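Local coordinates for protein apical membrane antigen 1 (Babesia divergens, PDB 4APM) that probably takes part in host cell invasion as a parasite surface antigen of the moving junction, as in other apicomplexan AMA1 proteins, at residues A17-A22 and A344-G349; D224-R229 and C235-S240; S253-E258 and C326-E331. All blocks are in the same frame, centred on the assembly; numbering follows the deposited sequence.

Contact 1: residues A17-A22 and A344-G349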
loop_
_atom_site.group_PDB
_atom_site.type_symbol
_atom_site.label_atom_id
_atom_site.label_comp_id
_atom_site.label_asym_id
_atom_site.label_seq_id
_atom_site.Cartn_x
_atom_site.Cartn_y
_atom_site.Cartn_z
ATOM N N ALA A 17 7.394 11.764 2.048
ATOM C CA ALA A 17 7.615 11.640 0.603
ATOM C C ALA A 17 7.117 10.288 0.081
ATOM O O ALA A 17 6.445 10.224 -0.945
ATOM C CB ALA A 17 9.079 11.869 0.243
ATOM N N LYS A 18 7.361 9.223 0.831
ATOM C CA LYS A 18 6.935 7.891 0.390
ATOM C C LYS A 18 5.403 7.800 0.152
ATOM O O LYS A 18 4.939 7.013 -0.683
ATOM C CB LYS A 18 7.420 6.824 1.383
ATOM C CG LYS A 18 6.798 6.886 2.776
ATOM C CD LYS A 18 7.371 5.793 3.691
ATOM C CE LYS A 18 8.694 6.218 4.342
ATOM N NZ LYS A 18 8.471 7.355 5.311
ATOM N N PHE A 19 4.623 8.639 0.839
ATOM C CA PHE A 19 3.178 8.467 0.849
ATOM C C PHE A 19 2.573 9.080 -0.415
ATOM O O PHE A 19 1.411 8.847 -0.761
ATOM C CB PHE A 19 2.586 9.050 2.140
ATOM C CG PHE A 19 2.913 8.231 3.364
ATOM C CD1 PHE A 19 2.176 7.084 3.666
ATOM C CD2 PHE A 19 4.044 8.517 4.133
ATOM C CE1 PHE A 19 2.554 6.238 4.713
ATOM C CE2 PHE A 19 4.395 7.703 5.227
ATOM C CZ PHE A 19 3.651 6.559 5.514
ATOM N N ASP A 20 3.389 9.836 -1.130
ATOM C CA ASP A 20 2.996 10.357 -2.415
ATOM C C ASP A 20 3.214 9.260 -3.456
ATOM O O ASP A 20 4.254 9.209 -4.147
ATOM C CB ASP A 20 3.798 11.616 -2.737
ATOM C CG ASP A 20 3.280 12.349 -3.969
ATOM O OD1 ASP A 20 2.464 11.782 -4.740
ATOM O OD2 ASP A 20 3.721 13.496 -4.166
ATOM N N LEU A 21 2.228 8.361 -3.527
ATOM C CA LEU A 21 2.300 7.168 -4.362
ATOM C C LEU A 21 2.388 7.436 -5.887
ATOM O O LEU A 21 2.945 6.605 -6.626
ATOM C CB LEU A 21 1.143 6.207 -4.003
ATOM C CG LEU A 21 1.417 5.450 -2.676
ATOM C CD1 LEU A 21 0.148 4.820 -2.135
ATOM C CD2 LEU A 21 2.466 4.362 -2.890
ATOM N N ALA A 22 1.898 8.600 -6.350
ATOM C CA ALA A 22 2.148 9.030 -7.742
ATOM C C ALA A 22 3.658 9.114 -8.038
ATOM O O ALA A 22 4.101 8.783 -9.138
ATOM C CB ALA A 22 1.465 10.376 -8.051
ATOM N N ALA A 344 -2.555 4.309 10.070
ATOM C CA ALA A 344 -2.552 5.006 8.793
ATOM C C ALA A 344 -2.025 4.008 7.785
ATOM O O ALA A 344 -0.864 3.614 7.850
ATOM C CB ALA A 344 -1.646 6.237 8.850
ATOM N N MET A 345 -2.899 3.547 6.903
ATOM C CA MET A 345 -2.585 2.439 6.003
ATOM C C MET A 345 -2.576 2.876 4.531
ATOM O O MET A 345 -3.227 3.869 4.176
ATOM C CB MET A 345 -3.597 1.335 6.232
ATOM C CG MET A 345 -3.622 0.919 7.711
ATOM S SD MET A 345 -4.885 -0.289 7.981
ATOM C CE MET A 345 -4.055 -1.771 7.385
ATOM N N THR A 346 -1.847 2.146 3.681
ATOM C CA THR A 346 -1.842 2.463 2.257
ATOM C C THR A 346 -2.116 1.215 1.409
ATOM O O THR A 346 -1.988 0.071 1.909
ATOM C CB THR A 346 -0.530 3.130 1.781
ATOM O OG1 THR A 346 0.442 2.128 1.530
ATOM C CG2 THR A 346 0.032 4.132 2.794
ATOM N N ALA A 347 -2.543 1.443 0.159
ATOM C CA ALA A 347 -2.875 0.358 -0.755
ATOM C C ALA A 347 -1.658 -0.526 -1.124
ATOM O O ALA A 347 -1.845 -1.642 -1.630
ATOM C CB ALA A 347 -3.523 0.905 -2.032
ATOM N N VAL A 348 -0.424 -0.045 -0.938
ATOM C CA VAL A 348 0.719 -0.923 -1.313
ATOM C C VAL A 348 1.258 -1.717 -0.135
ATOM O O VAL A 348 1.903 -2.768 -0.322
ATOM C CB VAL A 348 1.889 -0.180 -1.998
ATOM C CG1 VAL A 348 1.430 0.508 -3.273
ATOM C CG2 VAL A 348 2.519 0.814 -1.055
ATOM N N GLY A 349 0.967 -1.220 1.072
ATOM C CA GLY A 349 1.605 -1.684 2.290
ATOM C C GLY A 349 0.864 -2.842 2.927
ATOM O O GLY A 349 -0.248 -3.192 2.532
#
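The turn leading into helix 21-24 lays F19 and L21 against the end of edge strand 342-346, which borders the four-stranded antiparallel sheet 242-245, 325-329, 316-320, 342-346. T346 lies at the centre of this apolar contact. Its methyl CG2 meets the F19 ring at the rim, close to the ring plane and at right angles to the run of the phenylalanine side chain; F19 CD1 and CE1 are both 3.8 Å from T346 CG2. On T346 the methyl is anti to the carbonyl carbon and the hydroxyl sits between backbone N and carbonyl (chi1 83°), which sends CG2 to the ring and keeps OG1 for the backbone. There OG1 takes weak hydrogen bonds from V348 N and G349 N, each 3.4 Å from T346 OG1, and has a third weak partner in P218 O. L21 lies alongside V348, the two side chains running past each other in opposite directions. The methyl L21 CD2 sits against the valine fork, 4.0 Å from both V348 CG1 and V348 CG2. An inverse gamma turn centred on D20, with a weak bond of 2.9 Å from L21 N to F19 O, puts the phenylalanine and leucine on the same strand end; D20 is also the N-cap of the helix. W316 of the neighbouring strand lies beside L21 and T346, and its NE1 bonds to F19 O. Carbon alone crosses between the two segments, so what joins them is shape and exclusion of water, while the T346 hydroxyl turns back to its own chain, where its bonds to the turn are weak.

Contact 2: residues D224-R229 and C235-S240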
loop_
_atom_site.group_PDB
_atom_site.type_symbol
_atom_site.label_atom_id
_atom_site.label_comp_id
_atom_site.label_asym_id
_atom_site.label_seq_id
_atom_site.Cartn_x
_atom_site.Cartn_y
_atom_site.Cartn_z
ATOM N N ASP A 224 -0.773 4.547 15.673
ATOM C CA ASP A 224 -1.142 5.780 16.400
ATOM C C ASP A 224 -1.168 7.019 15.520
ATOM O O ASP A 224 -0.853 8.120 15.985
ATOM C CB ASP A 224 -0.220 6.008 17.601
ATOM C CG ASP A 224 -0.245 4.857 18.573
ATOM O OD1 ASP A 224 -1.337 4.370 18.933
ATOM O OD2 ASP A 224 0.834 4.401 18.944
ATOM N N ALA A 225 -1.536 6.844 14.250
ATOM C CA ALA A 225 -1.448 7.939 13.259
ATOM C C ALA A 225 -2.709 8.094 12.453
ATOM O O ALA A 225 -3.342 7.103 12.056
ATOM C CB ALA A 225 -0.262 7.724 12.323
ATOM N N ILE A 226 -3.028 9.348 12.171
ATOM C CA ILE A 226 -4.079 9.721 11.254
ATOM C C ILE A 226 -3.411 10.570 10.172
ATOM O O ILE A 226 -2.589 11.438 10.484
ATOM C CB ILE A 226 -5.117 10.619 11.941
ATOM C CG1 ILE A 226 -5.841 9.872 13.061
ATOM C CG2 ILE A 226 -6.097 11.210 10.922
ATOM C CD1 ILE A 226 -6.639 10.796 13.958
ATOM N N PHE A 227 -3.738 10.294 8.912
ATOM C CA PHE A 227 -3.206 11.060 7.767
ATOM C C PHE A 227 -3.775 12.481 7.732
ATOM O O PHE A 227 -4.978 12.662 7.878
ATOM C CB PHE A 227 -3.601 10.373 6.456
ATOM C CG PHE A 227 -2.844 9.120 6.172
ATOM C CD1 PHE A 227 -1.459 9.136 6.104
ATOM C CD2 PHE A 227 -3.522 7.937 5.874
ATOM C CE1 PHE A 227 -0.749 7.991 5.797
ATOM C CE2 PHE A 227 -2.809 6.800 5.529
ATOM C CZ PHE A 227 -1.418 6.822 5.504
ATOM N N GLY A 228 -2.927 13.469 7.453
ATOM C CA GLY A 228 -3.395 14.844 7.314
ATOM C C GLY A 228 -2.688 15.627 6.221
ATOM O O GLY A 228 -1.727 15.147 5.611
ATOM N N ARG A 229 -3.155 16.849 5.987
ATOM C CA ARG A 229 -2.372 17.827 5.240
ATOM C C ARG A 229 -2.141 19.093 6.055
ATOM O O ARG A 229 -3.000 19.513 6.845
ATOM C CB ARG A 229 -3.040 18.163 3.889
ATOM C CG ARG A 229 -3.084 16.979 2.908
ATOM C CD ARG A 229 -3.854 17.299 1.632
ATOM N NE ARG A 229 -3.294 18.461 0.945
ATOM C CZ ARG A 229 -2.140 18.463 0.278
ATOM N NH1 ARG A 229 -1.410 17.362 0.194
ATOM N NH2 ARG A 229 -1.720 19.572 -0.315
ATOM N N CYS A 235 -1.246 20.229 11.474
ATOM C CA CYS A 235 -1.594 19.116 10.618
ATOM C C CYS A 235 -3.077 18.810 10.798
ATOM O O CYS A 235 -3.535 18.537 11.923
ATOM C CB CYS A 235 -0.718 17.892 10.939
ATOM S SG CYS A 235 -1.027 16.458 9.862
ATOM N N VAL A 236 -3.841 18.921 9.709
ATOM C CA VAL A 236 -5.294 18.694 9.767
ATOM C C VAL A 236 -5.687 17.346 9.112
ATOM O O VAL A 236 -5.322 17.072 7.973
ATOM C CB VAL A 236 -6.086 19.860 9.099
ATOM C CG1 VAL A 236 -7.589 19.630 9.199
ATOM C CG2 VAL A 236 -5.715 21.201 9.720
ATOM N N ALA A 237 -6.433 16.520 9.848
ATOM C CA ALA A 237 -6.949 15.255 9.343
ATOM C C ALA A 237 -7.635 15.438 7.994
ATOM O O ALA A 237 -8.441 16.370 7.814
ATOM C CB ALA A 237 -7.914 14.643 10.349
ATOM N N ILE A 238 -7.323 14.543 7.052
ATOM C CA ILE A 238 -7.911 14.578 5.711
ATOM C C ILE A 238 -9.316 13.968 5.726
ATOM O O ILE A 238 -9.530 12.888 6.300
ATOM C CB ILE A 238 -7.015 13.826 4.688
ATOM C CG1 ILE A 238 -5.811 14.660 4.334
ATOM C CG2 ILE A 238 -7.780 13.496 3.414
ATOM C CD1 ILE A 238 -4.670 13.845 3.774
ATOM N N GLU A 239 -10.260 14.633 5.059
ATOM C CA GLU A 239 -11.657 14.177 5.017
ATOM C C GLU A 239 -11.793 12.866 4.244
ATOM O O GLU A 239 -11.035 12.589 3.309
ATOM C CB GLU A 239 -12.556 15.241 4.378
ATOM C CG GLU A 239 -12.160 15.560 2.948
ATOM C CD GLU A 239 -13.201 16.381 2.210
ATOM O OE1 GLU A 239 -14.264 16.699 2.803
ATOM O OE2 GLU A 239 -12.958 16.681 1.021
ATOM N N SER A 240 -12.761 12.059 4.644
ATOM C CA SER A 240 -12.952 10.760 4.037
ATOM C C SER A 240 -13.487 10.943 2.633
ATOM O O SER A 240 -14.319 11.824 2.399
ATOM C CB SER A 240 -13.942 9.958 4.864
ATOM O OG SER A 240 -13.623 10.070 6.228
#
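The aliphatic stem of R229 lies aslant over the end of I238. R229 CG is 3.6 Å from I238 CD1, and the same methyl also rests on the backbone, with I238 CD1 3.6 Å from G228 C. A bend at chi3 (57°) then carries the guanidinium away from this apolar patch, and its NH1 bonds to T332 O. Two residues before G228 on the strand, the branch methyl I226 CG2 touches A237 CB at 3.9 Å. The glycine itself, with no side chain in the way, is approached closely: V236 O is 3.0 Å from G228 CA, and C235 SG is 3.8 Å from G228 CA. With SG anti to its backbone N (chi1 -177°), C235 turns the sulfur toward G228 and the bridge to C335; C235 SG and I238 CD1 close on the glycine from nearly opposite sides. Three backbone bonds zip up this antiparallel hairpin, whose arms are strongly twisted, with 120° between their directions. I238 N gives a bond of 3.1 Å to F227 O, R229 N one of 2.9 Å to V236 O, and V236 N returns one of 3.0 Å to R229 O. R229 with V236 is thus a hydrogen-bonded pair, G228 with A237 a non-hydrogen-bonded one. In the mixed sheet, strand 225-231 lies between 234-237 and 335-339, and the C235-C335 disulfide spans it from one neighbour to the other beside G228. The ring of F227 leaves the hairpin toward strand 342-346 and meets W316 edge-to-face, while I238 packs on I329 of strand 325-329.

Contact 3: residues S253-E258 and C326-E331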
loop_
_atom_site.group_PDB
_atom_site.type_symbol
_atom_site.label_atom_id
_atom_site.label_comp_id
_atom_site.label_asym_id
_atom_site.label_seq_id
_atom_site.Cartn_x
_atom_site.Cartn_y
_atom_site.Cartn_z
ATOM N N SER A 253 -8.121 -2.404 5.000
ATOM C CA SER A 253 -7.149 -2.432 3.954
ATOM C C SER A 253 -7.769 -2.958 2.647
ATOM O O SER A 253 -7.574 -2.360 1.581
ATOM C CB SER A 253 -5.925 -3.253 4.373
ATOM O OG SER A 253 -4.940 -3.193 3.373
ATOM N N ALA A 254 -8.570 -4.019 2.729
ATOM C CA ALA A 254 -9.138 -4.627 1.504
ATOM C C ALA A 254 -10.156 -3.706 0.824
ATOM O O ALA A 254 -10.296 -3.716 -0.398
ATOM C CB ALA A 254 -9.769 -5.985 1.814
ATOM N N LEU A 255 -10.882 -2.939 1.640
ATOM C CA LEU A 255 -11.901 -1.989 1.176
ATOM C C LEU A 255 -11.261 -0.858 0.384
ATOM O O LEU A 255 -11.787 -0.409 -0.627
ATOM C CB LEU A 255 -12.590 -1.369 2.401
ATOM C CG LEU A 255 -14.071 -1.006 2.410
ATOM C CD1 LEU A 255 -14.341 0.095 3.437
ATOM C CD2 LEU A 255 -14.622 -0.641 1.047
ATOM N N MET A 256 -10.188 -0.302 0.947
ATOM C CA MET A 256 -9.451 0.769 0.308
ATOM C C MET A 256 -8.772 0.262 -0.987
ATOM O O MET A 256 -8.782 0.944 -2.038
ATOM C CB MET A 256 -8.415 1.301 1.292
ATOM C CG MET A 256 -7.393 2.205 0.634
ATOM S SD MET A 256 -5.686 1.792 0.921
ATOM C CE MET A 256 -5.510 1.209 2.631
ATOM N N PHE A 257 -8.148 -0.908 -0.902
ATOM C CA PHE A 257 -7.444 -1.485 -2.058
ATOM C C PHE A 257 -8.345 -1.582 -3.326
ATOM O O PHE A 257 -7.906 -1.283 -4.430
ATOM C CB PHE A 257 -6.873 -2.853 -1.678
ATOM C CG PHE A 257 -6.127 -3.547 -2.795
ATOM C CD1 PHE A 257 -4.847 -3.143 -3.156
ATOM C CD2 PHE A 257 -6.674 -4.654 -3.423
ATOM C CE1 PHE A 257 -4.138 -3.824 -4.149
ATOM C CE2 PHE A 257 -5.969 -5.327 -4.416
ATOM C CZ PHE A 257 -4.695 -4.913 -4.775
ATOM N N GLU A 258 -9.606 -1.964 -3.144
ATOM C CA GLU A 258 -10.543 -2.094 -4.254
ATOM C C GLU A 258 -10.723 -0.781 -5.007
ATOM O O GLU A 258 -11.207 -0.790 -6.132
ATOM C CB GLU A 258 -11.919 -2.513 -3.737
ATOM C CG GLU A 258 -11.964 -3.887 -3.136
ATOM C CD GLU A 258 -13.392 -4.320 -2.860
ATOM O OE1 GLU A 258 -14.258 -3.430 -2.651
ATOM O OE2 GLU A 258 -13.648 -5.546 -2.892
ATOM N N CYS A 326 -13.256 2.689 9.363
ATOM C CA CYS A 326 -12.290 2.779 8.301
ATOM C C CYS A 326 -12.613 4.003 7.424
ATOM O O CYS A 326 -13.656 4.048 6.796
ATOM C CB CYS A 326 -12.332 1.500 7.458
ATOM S SG CYS A 326 -11.190 1.478 6.049
ATOM N N ARG A 327 -11.730 5.000 7.400
ATOM C CA ARG A 327 -11.953 6.165 6.549
ATOM C C ARG A 327 -11.019 6.128 5.339
ATOM O O ARG A 327 -9.824 6.352 5.479
ATOM C CB ARG A 327 -11.755 7.467 7.329
ATOM C CG ARG A 327 -12.642 7.616 8.566
ATOM C CD ARG A 327 -12.670 9.080 9.041
ATOM N NE ARG A 327 -11.329 9.596 9.369
ATOM C CZ ARG A 327 -10.649 10.501 8.649
ATOM N NH1 ARG A 327 -11.173 11.058 7.548
ATOM N NH2 ARG A 327 -9.451 10.895 9.060
ATOM N N VAL A 328 -11.548 5.834 4.160
ATOM C CA VAL A 328 -10.705 5.888 2.992
ATOM C C VAL A 328 -10.648 7.267 2.346
ATOM O O VAL A 328 -11.631 8.015 2.373
ATOM C CB VAL A 328 -10.793 4.642 2.061
ATOM C CG1 VAL A 328 -11.749 3.585 2.589
ATOM C CG2 VAL A 328 -10.966 4.989 0.586
ATOM N N ILE A 329 -9.432 7.677 1.993
ATOM C CA ILE A 329 -9.162 9.033 1.530
ATOM C C ILE A 329 -8.494 9.050 0.153
ATOM O O ILE A 329 -7.903 8.077 -0.276
ATOM C CB ILE A 329 -8.297 9.836 2.527
ATOM C CG1 ILE A 329 -6.928 9.163 2.737
ATOM C CG2 ILE A 329 -9.070 10.076 3.833
ATOM C CD1 ILE A 329 -5.939 9.979 3.555
ATOM N N GLU A 330 -8.598 10.177 -0.531
ATOM C CA GLU A 330 -8.105 10.251 -1.879
ATOM C C GLU A 330 -7.185 11.432 -2.125
ATOM O O GLU A 330 -6.720 11.615 -3.244
ATOM C CB GLU A 330 -9.254 10.240 -2.889
ATOM C CG GLU A 330 -10.070 11.530 -2.959
ATOM C CD GLU A 330 -11.344 11.334 -3.767
ATOM O OE1 GLU A 330 -11.382 10.447 -4.657
ATOM O OE2 GLU A 330 -12.329 12.030 -3.478
ATOM N N GLU A 331 -6.917 12.215 -1.084
ATOM C CA GLU A 331 -5.951 13.295 -1.182
ATOM C C GLU A 331 -4.615 12.801 -0.660
ATOM O O GLU A 331 -4.564 11.979 0.276
ATOM C CB GLU A 331 -6.410 14.512 -0.366
ATOM C CG GLU A 331 -7.744 15.110 -0.809
ATOM C CD GLU A 331 -8.280 16.155 0.173
ATOM O OE1 GLU A 331 -7.466 16.767 0.920
ATOM O OE2 GLU A 331 -9.520 16.361 0.204
#
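R327 NH1 is gripped by two oxygens, I238 O and S240 OG, on the side of strand 325-329 away from helix 249-257; C326 and V328, either side of R327 in sequence, point the other way, to the helix. There M256 stands directly over V328, with M256 CB 4.2 Å from V328 CB. The methionine leaves with CG anti to its backbone N (chi1 167°), then bends at both chi2 and chi3, so that SD and CE run off from V328 toward T346 and A347; the side chain also touches A317 of the next strand. L255, one residue back, sets a single methyl over two neighbours: L255 CD1 is 4.3 Å from C326 SG and 4.4 Å from V328 CG1. This is a helix packed on an antiparallel sheet and pinned to it by the disulfide C252-C326, an arrangement consistent with a PAN-type domain. Helix and strand run nearly alongside, 24° between their short axes, at 9.0 Å. The bond from F257 N to S253 O, 2.9 Å, closes the helical turn that carries L255 and M256. F242, on the edge strand 242-245, extends the apolar surface beside L255 and V328.

The sheet with strands 325-329 and 342-346 is shared by contact 1 and contact 3, whose centres are 11 Å apart. M256 of contact 3 reaches the turn of contact 1, its SD 3.3 Å from A347 N. Contact 2, about 13 Å from the centres of both others, sends F227 to meet contact 1, with F227 CE1 3.7 Å from F19 CD1 and F227 CZ 3.4 Å from A344 CB. Contact 2 also abuts contact 3, where I238 CG2 is 3.7 Å from I329 CG2 and R327 NH1 2.8 Å from I238 O. Helix 249-257, sheet, hairpin and 17-22 turn thus pack continuously against one another. All three contacts lie away from the calcium site at G120 and D122.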